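PDB 2PTM: hyperpolarization-activated (Ih) channel from Strongylocentrotus purpuratus, which probably conducts potassium ions in response to membrane voltage, and in this C-terminal piece, the C-linker and cyclic-nucleotide-binding domain, binds cAMP. Local coordinates for residues R11-Q16 with D36-R41; H51-V56 with D63-N68; V80-N85 with P181-T186; V91-F96 with F173-D178. All coordinates share one frame; numbering follows the deposited sequence.

Contact 1 of 4, residues R11-Q16 with D36-R41; sequences REKLKQ and DYYEYR. With NCO (cobalt hexammine(III)), chain B.
Tyr38 of helix 28-42 meets Leu14 and Lys13 of helix 5-23: Leu14 CD1 lies 3.8 Å from Tyr38 CB, and Lys13 CG comes within 3.9 Å of Tyr38 CE2. Both carbons reach the ring obliquely, but the leucine runs past the tyrosine in the opposite direction, whereas the lysine crosses it at about a right angle. Beyond CG the lysine chain bends at each of its three outer torsions, which leaves NZ 4.1 Å from Tyr38 OH. Glu55 OE1 of a second subunit positions both polar ends, through a salt bridge to Lys13 and a hydrogen bond with Tyr38, as in the elbow-on-shoulder packing of HCN C-linkers. On helix 28-42, Asp36 OD1 accepts from two ammines of a cobalt hexammine ion, N6 (3.0 Å) and N5, while Glu39 OE1 accepts from N4 and N6 and Glu39 OE2 from N1 at 3.2 Å. An alanine at Glu39 would remove three of these five bonds and is likely to leave the trivalent ion much more weakly held beside Asp36. The chemistry is thus divided: carbon contacts join the two helices, while the two carboxylates probably offset much of the cobalt complex's charge.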
# COMPACT_ATOMS: atom_id res chain seq x y z
N ARG A 11 23.97 5.81 -12.47
CA ARG A 11 25.23 6.07 -11.78
C ARG A 11 24.93 6.34 -10.32
O ARG A 11 25.64 5.88 -9.43
CB ARG A 11 25.96 7.26 -12.42
N GLU A 12 23.86 7.11 -10.09
CA GLU A 12 23.35 7.37 -8.75
C GLU A 12 23.18 6.05 -8.02
O GLU A 12 23.82 5.80 -6.99
CB GLU A 12 21.99 8.06 -8.86
CG GLU A 12 21.65 9.01 -7.73
CD GLU A 12 22.28 10.38 -7.93
OE1 GLU A 12 21.74 11.37 -7.38
OE2 GLU A 12 23.31 10.46 -8.63
N LYS A 13 22.31 5.21 -8.56
CA LYS A 13 21.99 3.90 -8.00
C LYS A 13 23.24 3.06 -7.71
O LYS A 13 23.40 2.54 -6.61
CB LYS A 13 21.08 3.15 -8.96
CG LYS A 13 20.43 1.90 -8.39
CD LYS A 13 19.24 2.26 -7.52
CE LYS A 13 19.64 2.44 -6.07
NZ LYS A 13 20.35 1.25 -5.53
N LEU A 14 24.10 2.92 -8.71
CA LEU A 14 25.25 2.03 -8.59
C LEU A 14 26.20 2.46 -7.47
O LEU A 14 26.80 1.62 -6.81
CB LEU A 14 26.01 1.92 -9.91
CG LEU A 14 26.58 0.54 -10.20
CD1 LEU A 14 25.47 -0.49 -10.15
CD2 LEU A 14 27.29 0.50 -11.54
N LYS A 15 26.34 3.77 -7.28
CA LYS A 15 27.20 4.29 -6.22
C LYS A 15 26.73 3.81 -4.84
O LYS A 15 27.51 3.30 -4.05
CB LYS A 15 27.25 5.81 -6.27
N GLN A 16 25.44 3.95 -4.58
CA GLN A 16 24.90 3.57 -3.28
C GLN A 16 24.87 2.05 -3.09
O GLN A 16 24.96 1.56 -1.97
CB GLN A 16 23.52 4.17 -3.07
CG GLN A 16 22.41 3.44 -3.77
CD GLN A 16 21.06 4.08 -3.52
OE1 GLN A 16 20.90 5.28 -3.69
NE2 GLN A 16 20.08 3.27 -3.12
N ASP A 36 27.11 -7.29 -11.90
CA ASP A 36 26.80 -7.89 -13.20
C ASP A 36 25.30 -7.85 -13.51
O ASP A 36 24.88 -7.66 -14.67
CB ASP A 36 27.24 -9.36 -13.24
CG ASP A 36 28.74 -9.52 -13.28
OD1 ASP A 36 29.46 -8.50 -13.30
OD2 ASP A 36 29.20 -10.68 -13.27
N TYR A 37 24.49 -8.07 -12.49
CA TYR A 37 23.04 -8.00 -12.65
C TYR A 37 22.59 -6.59 -13.05
O TYR A 37 21.82 -6.42 -14.00
CB TYR A 37 22.31 -8.48 -11.38
CG TYR A 37 20.80 -8.31 -11.43
CD1 TYR A 37 19.97 -9.36 -11.80
CD2 TYR A 37 20.20 -7.08 -11.14
CE1 TYR A 37 18.58 -9.21 -11.84
CE2 TYR A 37 18.82 -6.92 -11.19
CZ TYR A 37 18.02 -7.98 -11.54
OH TYR A 37 16.65 -7.81 -11.59
N TYR A 38 23.06 -5.57 -12.34
CA TYR A 38 22.65 -4.20 -12.68
C TYR A 38 23.09 -3.84 -14.08
O TYR A 38 22.35 -3.20 -14.82
CB TYR A 38 23.21 -3.18 -11.68
CG TYR A 38 22.34 -2.99 -10.46
CD1 TYR A 38 22.56 -3.73 -9.31
CD2 TYR A 38 21.30 -2.06 -10.45
CE1 TYR A 38 21.76 -3.56 -8.19
CE2 TYR A 38 20.50 -1.89 -9.34
CZ TYR A 38 20.74 -2.64 -8.21
OH TYR A 38 19.96 -2.48 -7.09
N GLU A 39 24.31 -4.23 -14.44
CA GLU A 39 24.82 -3.91 -15.77
C GLU A 39 23.98 -4.62 -16.82
O GLU A 39 23.60 -4.03 -17.83
CB GLU A 39 26.28 -4.33 -15.92
CG GLU A 39 26.82 -4.01 -17.32
CD GLU A 39 28.19 -4.59 -17.58
OE1 GLU A 39 28.41 -5.78 -17.27
OE2 GLU A 39 29.06 -3.87 -18.10
N TYR A 40 23.70 -5.90 -16.60
CA TYR A 40 22.96 -6.69 -17.58
C TYR A 40 21.54 -6.19 -17.75
O TYR A 40 21.04 -6.05 -18.87
CB TYR A 40 22.92 -8.18 -17.20
CG TYR A 40 22.23 -9.01 -18.26
CD1 TYR A 40 22.96 -9.61 -19.29
CD2 TYR A 40 20.85 -9.17 -18.26
CE1 TYR A 40 22.32 -10.37 -20.27
CE2 TYR A 40 20.21 -9.92 -19.23
CZ TYR A 40 20.95 -10.51 -20.23
OH TYR A 40 20.30 -11.25 -21.20
N ARG A 41 20.87 -5.93 -16.63
CA ARG A 41 19.47 -5.55 -16.69
C ARG A 41 19.27 -4.14 -17.19
O ARG A 41 18.43 -3.90 -18.05
CB ARG A 41 18.79 -5.70 -15.33
CG ARG A 41 17.34 -5.28 -15.41
CD ARG A 41 16.56 -5.59 -14.16
NE ARG A 41 15.22 -5.02 -14.23
CZ ARG A 41 14.30 -5.15 -13.27
NH1 ARG A 41 14.58 -5.84 -12.17
NH2 ARG A 41 13.11 -4.60 -13.42
CO NCO B . 31.92 -6.10 -15.58
N1 NCO B . 31.68 -4.11 -16.36
N2 NCO B . 33.93 -6.20 -16.38
N3 NCO B . 32.69 -5.47 -13.59
N4 NCO B . 31.05 -6.99 -17.59
N5 NCO B . 32.14 -8.13 -14.85
N6 NCO B . 29.84 -5.95 -14.78

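Contact 2 of 4, residues H51-V56 with D63-N68; sequences HIFREV and DVANYN
Helices 50-55 and 58-68 come closest at Phe53 and Val64, whose CA atoms are 8.5 Å apart, a gap that a single large side chain can fill. Phe53 does so with the far end of its ring. Its CE1 and CZ atoms both press on the CG1 methyl of Val64, CE1 at 3.4 Å, and CZ also lies 3.6 Å from Val64 CB. The spacing is tight for carbon against carbon, and Phe53 has a first torsion (-91°) pulled away from the usual staggered value, consistent with a ring steered into its place. Val64 offers that methyl by holding CG1 anti to its backbone N (chi1 179°). The two side chains cross at a slant. These helices form the shoulder of the C-linker, on which the elbow of the adjacent subunit rests in HCN channels; here Tyr20 of a third subunit packs against Val64, and Lys33 of that subunit makes a salt bridge with Asp63. Phe53 CZ also stands 4.0 Å from Ala65 N, and farther round the ring Phe53 CE2 lies 4.3 Å from Ala65 CB. Shortening Phe53 to an alanine would probably open a gap between the helices and leave the Val64 methyl without its partner. The backbone of Phe53 has a separate tie to helix 58-68, its O atom accepting a hydrogen bond from Arg61 NH1.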
# COMPACT_ATOMS: atom_id res chain seq x y z
N HIS A 51 6.09 4.98 -13.27
CA HIS A 51 5.61 6.34 -13.08
C HIS A 51 4.84 6.79 -14.32
O HIS A 51 3.73 7.32 -14.22
CB HIS A 51 6.77 7.28 -12.81
N ILE A 52 5.44 6.57 -15.48
CA ILE A 52 4.83 6.94 -16.75
C ILE A 52 3.50 6.21 -16.95
O ILE A 52 2.48 6.84 -17.21
CB ILE A 52 5.78 6.63 -17.92
CG1 ILE A 52 7.08 7.42 -17.76
CG2 ILE A 52 5.09 6.92 -19.26
CD1 ILE A 52 8.25 6.91 -18.59
N PHE A 53 3.51 4.89 -16.82
CA PHE A 53 2.27 4.13 -16.93
C PHE A 53 1.15 4.73 -16.07
O PHE A 53 0.00 4.80 -16.49
CB PHE A 53 2.49 2.66 -16.60
CG PHE A 53 2.82 1.81 -17.80
CD1 PHE A 53 3.91 2.12 -18.61
CD2 PHE A 53 2.05 0.70 -18.12
CE1 PHE A 53 4.21 1.34 -19.71
CE2 PHE A 53 2.35 -0.09 -19.22
CZ PHE A 53 3.44 0.23 -20.02
N ARG A 54 1.49 5.19 -14.87
CA ARG A 54 0.47 5.71 -13.94
C ARG A 54 -0.03 7.11 -14.31
O ARG A 54 -1.11 7.51 -13.87
CB ARG A 54 0.98 5.67 -12.50
CG ARG A 54 1.09 4.26 -11.94
CD ARG A 54 1.97 4.19 -10.70
NE ARG A 54 1.95 2.86 -10.10
CZ ARG A 54 2.65 1.82 -10.56
NH1 ARG A 54 3.43 1.96 -11.62
NH2 ARG A 54 2.57 0.64 -9.95
N GLU A 55 0.74 7.83 -15.11
CA GLU A 55 0.38 9.19 -15.55
C GLU A 55 -0.51 9.20 -16.79
O GLU A 55 -1.00 10.26 -17.22
CB GLU A 55 1.66 10.01 -15.84
CG GLU A 55 2.43 10.42 -14.61
CD GLU A 55 3.93 10.57 -14.87
OE1 GLU A 55 4.32 10.68 -16.05
OE2 GLU A 55 4.71 10.57 -13.89
N VAL A 56 -0.72 8.02 -17.37
CA VAL A 56 -1.40 7.92 -18.65
C VAL A 56 -2.71 7.14 -18.56
O VAL A 56 -3.08 6.64 -17.50
CB VAL A 56 -0.48 7.30 -19.75
CG1 VAL A 56 0.82 8.09 -19.90
CG2 VAL A 56 -0.17 5.86 -19.43
N ASP A 63 -1.51 -0.10 -24.94
CA ASP A 63 -0.73 0.07 -26.17
C ASP A 63 0.76 -0.13 -25.90
O ASP A 63 1.45 -0.82 -26.65
CB ASP A 63 -0.96 1.46 -26.77
CG ASP A 63 -2.36 1.62 -27.32
OD1 ASP A 63 -3.10 0.62 -27.40
OD2 ASP A 63 -2.73 2.76 -27.68
N VAL A 64 1.25 0.46 -24.82
CA VAL A 64 2.67 0.34 -24.50
C VAL A 64 3.02 -1.09 -24.08
O VAL A 64 4.03 -1.64 -24.53
CB VAL A 64 3.11 1.35 -23.42
CG1 VAL A 64 4.59 1.15 -23.11
CG2 VAL A 64 2.85 2.77 -23.90
N ALA A 65 2.19 -1.71 -23.25
CA ALA A 65 2.48 -3.08 -22.83
C ALA A 65 2.43 -4.04 -24.02
O ALA A 65 3.27 -4.94 -24.15
CB ALA A 65 1.53 -3.53 -21.73
N ASN A 66 1.46 -3.84 -24.90
CA ASN A 66 1.35 -4.67 -26.09
C ASN A 66 2.58 -4.53 -26.98
O ASN A 66 3.06 -5.52 -27.53
CB ASN A 66 0.09 -4.34 -26.90
CG ASN A 66 -1.09 -5.22 -26.50
OD1 ASN A 66 -1.02 -6.44 -26.56
ND2 ASN A 66 -2.18 -4.59 -26.13
N TYR A 67 3.08 -3.31 -27.12
CA TYR A 67 4.26 -3.12 -27.97
C TYR A 67 5.52 -3.72 -27.35
O TYR A 67 6.30 -4.41 -28.03
CB TYR A 67 4.50 -1.65 -28.31
CG TYR A 67 5.56 -1.49 -29.38
CD1 TYR A 67 5.23 -1.52 -30.73
CD2 TYR A 67 6.91 -1.37 -29.04
CE1 TYR A 67 6.21 -1.39 -31.71
CE2 TYR A 67 7.89 -1.25 -30.01
CZ TYR A 67 7.53 -1.26 -31.35
OH TYR A 67 8.50 -1.14 -32.33
N ASN A 68 5.74 -3.45 -26.07
CA ASN A 68 6.93 -3.96 -25.40
C ASN A 68 6.94 -5.49 -25.32
O ASN A 68 8.01 -6.11 -25.31
CB ASN A 68 7.08 -3.35 -24.01
CG ASN A 68 7.31 -1.85 -24.07
OD1 ASN A 68 7.61 -1.30 -25.13
ND2 ASN A 68 7.17 -1.18 -22.93

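Contact 3 of 4, residues V80-N85 with P181-T186; sequences VGADSN and PAMRKT
Met183 reaches from helix 181-192 toward Ala82 and Asp83, in the turn that leads into helix 84-93, and its atoms draw closer to that turn one after another. From its CA the CB atom points toward the 80-85 segment, yet it is still 6.7 Å from Ala82 CB. Met183 CG is nearer, 5.3 Å from Ala82 CB, but still not in contact. The sulfur is the first atom to approach, with Met183 SD 4.5 Å from Ala82 CB. The chain then folds back on itself, with chi2 57° and chi3 74°, and this curl swings the terminal methyl toward the backbone of the next residue while keeping it beside the alanine: Met183 CE lies 4.4 Å from Ala82 CB and 4.3 Å from Asp83 N. The same side chain also packs on Phe78 and on Phe86 of helix 84-93.

Asp83 uses its carboxylate along its own segment. As the N-cap of helix 84-93, it accepts from Asn85 N through OD1 at 2.8 Å; the N-H meets the anti side of that oxygen, 25° out of the carboxylate plane. In the cyclic-nucleotide-binding domain the contact joins the entry of the first helix to the last helix, which leads on to Arg194, a cAMP-binding residue. Chemically it is a loose touch of methyl groups at the surface, without a hydrogen bond across it, beside a helix start where the capping aspartate takes the N-H of Asn85, and where the helix dipole would probably favour its negative charge.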
# COMPACT_ATOMS: atom_id res chain seq x y z
N VAL A 80 -1.44 -18.10 -29.63
CA VAL A 80 -1.90 -18.24 -31.00
C VAL A 80 -3.42 -18.42 -31.06
O VAL A 80 -3.96 -19.36 -30.49
CB VAL A 80 -1.19 -19.40 -31.70
N GLY A 81 -4.09 -17.51 -31.76
CA GLY A 81 -5.53 -17.57 -31.92
C GLY A 81 -6.31 -17.11 -30.70
O GLY A 81 -7.54 -17.13 -30.70
N ALA A 82 -5.59 -16.70 -29.66
CA ALA A 82 -6.21 -16.23 -28.43
C ALA A 82 -7.01 -14.96 -28.68
O ALA A 82 -6.76 -14.23 -29.63
CB ALA A 82 -5.14 -15.97 -27.37
N ASP A 83 -7.99 -14.71 -27.81
CA ASP A 83 -8.78 -13.48 -27.87
C ASP A 83 -7.86 -12.29 -27.59
O ASP A 83 -7.08 -12.32 -26.65
CB ASP A 83 -9.89 -13.55 -26.82
CG ASP A 83 -10.90 -12.42 -26.96
OD1 ASP A 83 -10.50 -11.25 -27.14
OD2 ASP A 83 -12.12 -12.70 -26.86
N SER A 84 -7.95 -11.25 -28.43
CA SER A 84 -7.15 -10.04 -28.27
C SER A 84 -7.27 -9.44 -26.87
O SER A 84 -6.30 -8.89 -26.34
CB SER A 84 -7.54 -8.98 -29.31
OG SER A 84 -6.94 -9.25 -30.57
N ASN A 85 -8.46 -9.53 -26.29
CA ASN A 85 -8.70 -9.03 -24.94
C ASN A 85 -7.95 -9.85 -23.90
O ASN A 85 -7.52 -9.31 -22.88
CB ASN A 85 -10.19 -9.00 -24.62
CG ASN A 85 -10.95 -8.00 -25.47
OD1 ASN A 85 -10.43 -6.94 -25.83
ND2 ASN A 85 -12.20 -8.33 -25.80
N PRO A 181 -12.16 -18.39 -19.63
CA PRO A 181 -12.14 -19.80 -19.22
C PRO A 181 -11.54 -20.72 -20.29
O PRO A 181 -10.93 -21.73 -19.94
CB PRO A 181 -13.62 -20.14 -19.01
CG PRO A 181 -14.32 -18.81 -18.91
CD PRO A 181 -13.54 -17.89 -19.79
N ALA A 182 -11.72 -20.38 -21.56
CA ALA A 182 -11.16 -21.18 -22.65
C ALA A 182 -9.66 -21.37 -22.47
O ALA A 182 -9.11 -22.42 -22.81
CB ALA A 182 -11.47 -20.54 -23.99
N MET A 183 -8.99 -20.34 -21.93
CA MET A 183 -7.56 -20.40 -21.71
C MET A 183 -7.13 -21.23 -20.48
O MET A 183 -5.99 -21.69 -20.41
CB MET A 183 -6.95 -19.00 -21.65
CG MET A 183 -6.14 -18.64 -22.89
SD MET A 183 -7.03 -18.76 -24.45
CE MET A 183 -8.08 -17.31 -24.35
N ARG A 184 -8.04 -21.41 -19.52
CA ARG A 184 -7.78 -22.33 -18.43
C ARG A 184 -7.73 -23.74 -18.99
O ARG A 184 -6.91 -24.56 -18.59
CB ARG A 184 -8.85 -22.25 -17.34
CG ARG A 184 -8.62 -23.24 -16.20
CD ARG A 184 -9.57 -23.02 -15.03
NE ARG A 184 -9.31 -21.76 -14.32
CZ ARG A 184 -8.42 -21.62 -13.34
NH1 ARG A 184 -7.67 -22.66 -12.96
NH2 ARG A 184 -8.26 -20.45 -12.75
N LYS A 185 -8.64 -24.01 -19.92
CA LYS A 185 -8.72 -25.33 -20.54
C LYS A 185 -7.44 -25.62 -21.29
O LYS A 185 -6.83 -26.67 -21.10
CB LYS A 185 -9.93 -25.41 -21.47
N THR A 186 -7.02 -24.69 -22.13
CA THR A 186 -5.79 -24.90 -22.90
C THR A 186 -4.60 -25.01 -21.96
O THR A 186 -3.68 -25.79 -22.21
CB THR A 186 -5.56 -23.82 -23.99
OG1 THR A 186 -4.98 -22.65 -23.40
CG2 THR A 186 -6.87 -23.46 -24.67

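Contact 4 of 4, residues V91-F96 with F173-D178; sequences VTLLEF and FNQVLD
Leu93 bridges to Val176 and Gln175 of helix 170-179 from the point where helix 84-93 gives way to strand 95-99. Just before it, Val91 and Thr92 look to another partner: the backbone of both residues packs against Ala65 of helix 58-68. Leu93 itself points its CB toward the second segment. Its CG sits beside the backbone N, opposite the carbonyl carbon (chi1 -59°), and CD1 continues outward in an extended chain (chi2 178°), so that this one methyl does the touching. Leu93 CD1 lies 3.8 Å from Val176 CG1, and the two side chains slide past each other in opposite directions. Val176 presents CG1 while its other methyl, CG2, takes the crowded position between the backbone N and the carbonyl carbon. At the margin the same leucine methyl stands 4.4 Å from Gln175 OE1, a plain van der Waals neighbour.

Beyond this point the chain turns from the helix toward the sheet. Leu94 packs on Phe166 and Phe117, Glu95 pairs its backbone with Ser167, and the ring of Phe96 meets that of Phe166 with the planes about 50° apart. Leu93 also rests on Leu168, so that it touches both strand 163-169 and helix 170-179, while on the other side of that helix Phe173, directed away from the 91-96 segment, packs against Leu147 and Leu148 of helix 145-149, whose first two residues, Ile145 and Cys146, bind cAMP, and against Met187 of helix 181-192.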
# COMPACT_ATOMS: atom_id res chain seq x y z
N VAL A 91 -0.64 -9.15 -20.81
CA VAL A 91 0.56 -8.33 -20.96
C VAL A 91 0.56 -7.13 -20.02
O VAL A 91 1.62 -6.66 -19.63
CB VAL A 91 0.83 -7.87 -22.43
CG1 VAL A 91 1.14 -9.06 -23.34
CG2 VAL A 91 -0.33 -7.04 -22.98
N THR A 92 -0.62 -6.64 -19.65
CA THR A 92 -0.69 -5.50 -18.74
C THR A 92 -0.43 -5.92 -17.30
O THR A 92 -0.19 -5.08 -16.43
CB THR A 92 -2.05 -4.77 -18.82
OG1 THR A 92 -3.09 -5.65 -18.39
CG2 THR A 92 -2.34 -4.29 -20.23
N LEU A 93 -0.48 -7.22 -17.03
CA LEU A 93 -0.25 -7.72 -15.68
C LEU A 93 1.11 -8.39 -15.48
O LEU A 93 1.48 -8.70 -14.36
CB LEU A 93 -1.36 -8.69 -15.26
CG LEU A 93 -2.79 -8.15 -15.26
CD1 LEU A 93 -3.75 -9.24 -14.88
CD2 LEU A 93 -2.94 -6.95 -14.33
N LEU A 94 1.83 -8.62 -16.57
CA LEU A 94 3.14 -9.27 -16.48
C LEU A 94 4.17 -8.40 -15.74
O LEU A 94 4.13 -7.18 -15.85
CB LEU A 94 3.66 -9.62 -17.88
CG LEU A 94 2.90 -10.69 -18.67
CD1 LEU A 94 3.52 -10.85 -20.05
CD2 LEU A 94 2.91 -12.02 -17.92
N GLU A 95 5.07 -9.03 -14.99
CA GLU A 95 6.16 -8.31 -14.34
C GLU A 95 7.50 -8.77 -14.90
O GLU A 95 7.79 -9.96 -14.95
CB GLU A 95 6.14 -8.56 -12.83
CG GLU A 95 5.01 -7.85 -12.11
CD GLU A 95 5.21 -6.35 -12.06
OE1 GLU A 95 6.37 -5.90 -12.08
OE2 GLU A 95 4.20 -5.61 -12.00
N PHE A 96 8.33 -7.82 -15.33
CA PHE A 96 9.64 -8.16 -15.90
C PHE A 96 10.59 -8.64 -14.80
O PHE A 96 10.68 -8.02 -13.74
CB PHE A 96 10.22 -6.93 -16.59
CG PHE A 96 11.53 -7.18 -17.27
CD1 PHE A 96 11.62 -8.08 -18.32
CD2 PHE A 96 12.67 -6.51 -16.88
CE1 PHE A 96 12.82 -8.30 -18.97
CE2 PHE A 96 13.88 -6.72 -17.53
CZ PHE A 96 13.95 -7.63 -18.57
N PHE A 173 -3.10 -14.55 -12.34
CA PHE A 173 -3.29 -15.81 -13.05
C PHE A 173 -4.74 -16.26 -12.92
O PHE A 173 -5.42 -16.54 -13.91
CB PHE A 173 -2.33 -16.85 -12.47
CG PHE A 173 -2.47 -18.24 -13.05
CD1 PHE A 173 -1.74 -18.62 -14.17
CD2 PHE A 173 -3.30 -19.17 -12.46
CE1 PHE A 173 -1.84 -19.90 -14.69
CE2 PHE A 173 -3.42 -20.46 -12.98
CZ PHE A 173 -2.68 -20.82 -14.09
N ASN A 174 -5.22 -16.33 -11.68
CA ASN A 174 -6.58 -16.78 -11.44
C ASN A 174 -7.62 -15.80 -11.99
O ASN A 174 -8.70 -16.20 -12.39
CB ASN A 174 -6.80 -17.05 -9.95
CG ASN A 174 -6.26 -18.39 -9.52
OD1 ASN A 174 -6.51 -19.42 -10.15
ND2 ASN A 174 -5.50 -18.40 -8.43
N GLN A 175 -7.27 -14.52 -12.02
CA GLN A 175 -8.14 -13.50 -12.58
C GLN A 175 -8.34 -13.69 -14.09
O GLN A 175 -9.47 -13.74 -14.57
CB GLN A 175 -7.58 -12.10 -12.31
CG GLN A 175 -7.70 -11.65 -10.86
CD GLN A 175 -7.03 -10.30 -10.62
OE1 GLN A 175 -6.65 -9.60 -11.56
NE2 GLN A 175 -6.88 -9.94 -9.35
N VAL A 176 -7.24 -13.80 -14.83
CA VAL A 176 -7.33 -13.89 -16.29
C VAL A 176 -7.97 -15.19 -16.77
O VAL A 176 -8.64 -15.21 -17.81
CB VAL A 176 -5.96 -13.66 -16.96
CG1 VAL A 176 -5.32 -12.40 -16.41
CG2 VAL A 176 -5.05 -14.84 -16.74
N LEU A 177 -7.76 -16.27 -16.02
CA LEU A 177 -8.36 -17.57 -16.35
C LEU A 177 -9.86 -17.61 -16.09
O LEU A 177 -10.59 -18.37 -16.72
CB LEU A 177 -7.68 -18.69 -15.56
CG LEU A 177 -6.54 -19.39 -16.30
CD1 LEU A 177 -5.63 -18.40 -16.99
CD2 LEU A 177 -5.75 -20.31 -15.37
N ASP A 178 -10.32 -16.81 -15.13
CA ASP A 178 -11.75 -16.70 -14.86
C ASP A 178 -12.40 -15.86 -15.94
O ASP A 178 -13.48 -16.18 -16.43
CB ASP A 178 -12.00 -16.07 -13.49
CG ASP A 178 -11.74 -17.04 -12.35
OD1 ASP A 178 -11.43 -18.22 -12.63
OD2 ASP A 178 -11.84 -16.61 -11.18

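In the fold
From the N terminus, contact 1 closes the helical hairpin of 5-23 and 28-42, and contact 2 then closes a much shorter loop between helices 50-55 and 58-68; both lie in the C-linker. The next two contacts are long-range and nested: contact 3 spans from the turn before helix 84-93 to helix 181-192, and contact 4 lies within that span, starting at the other end of helix 84-93 and ending on helix 170-179, with the strands of the cyclic-nucleotide-binding domain between. Cross-ties join the levels. Ala65 of contact 2 packs on Val91 and Thr92, Arg41 of contact 1 reaches Phe96, and Arg184 of contact 3 probably hydrogen-bonds to Asn174 of contact 4.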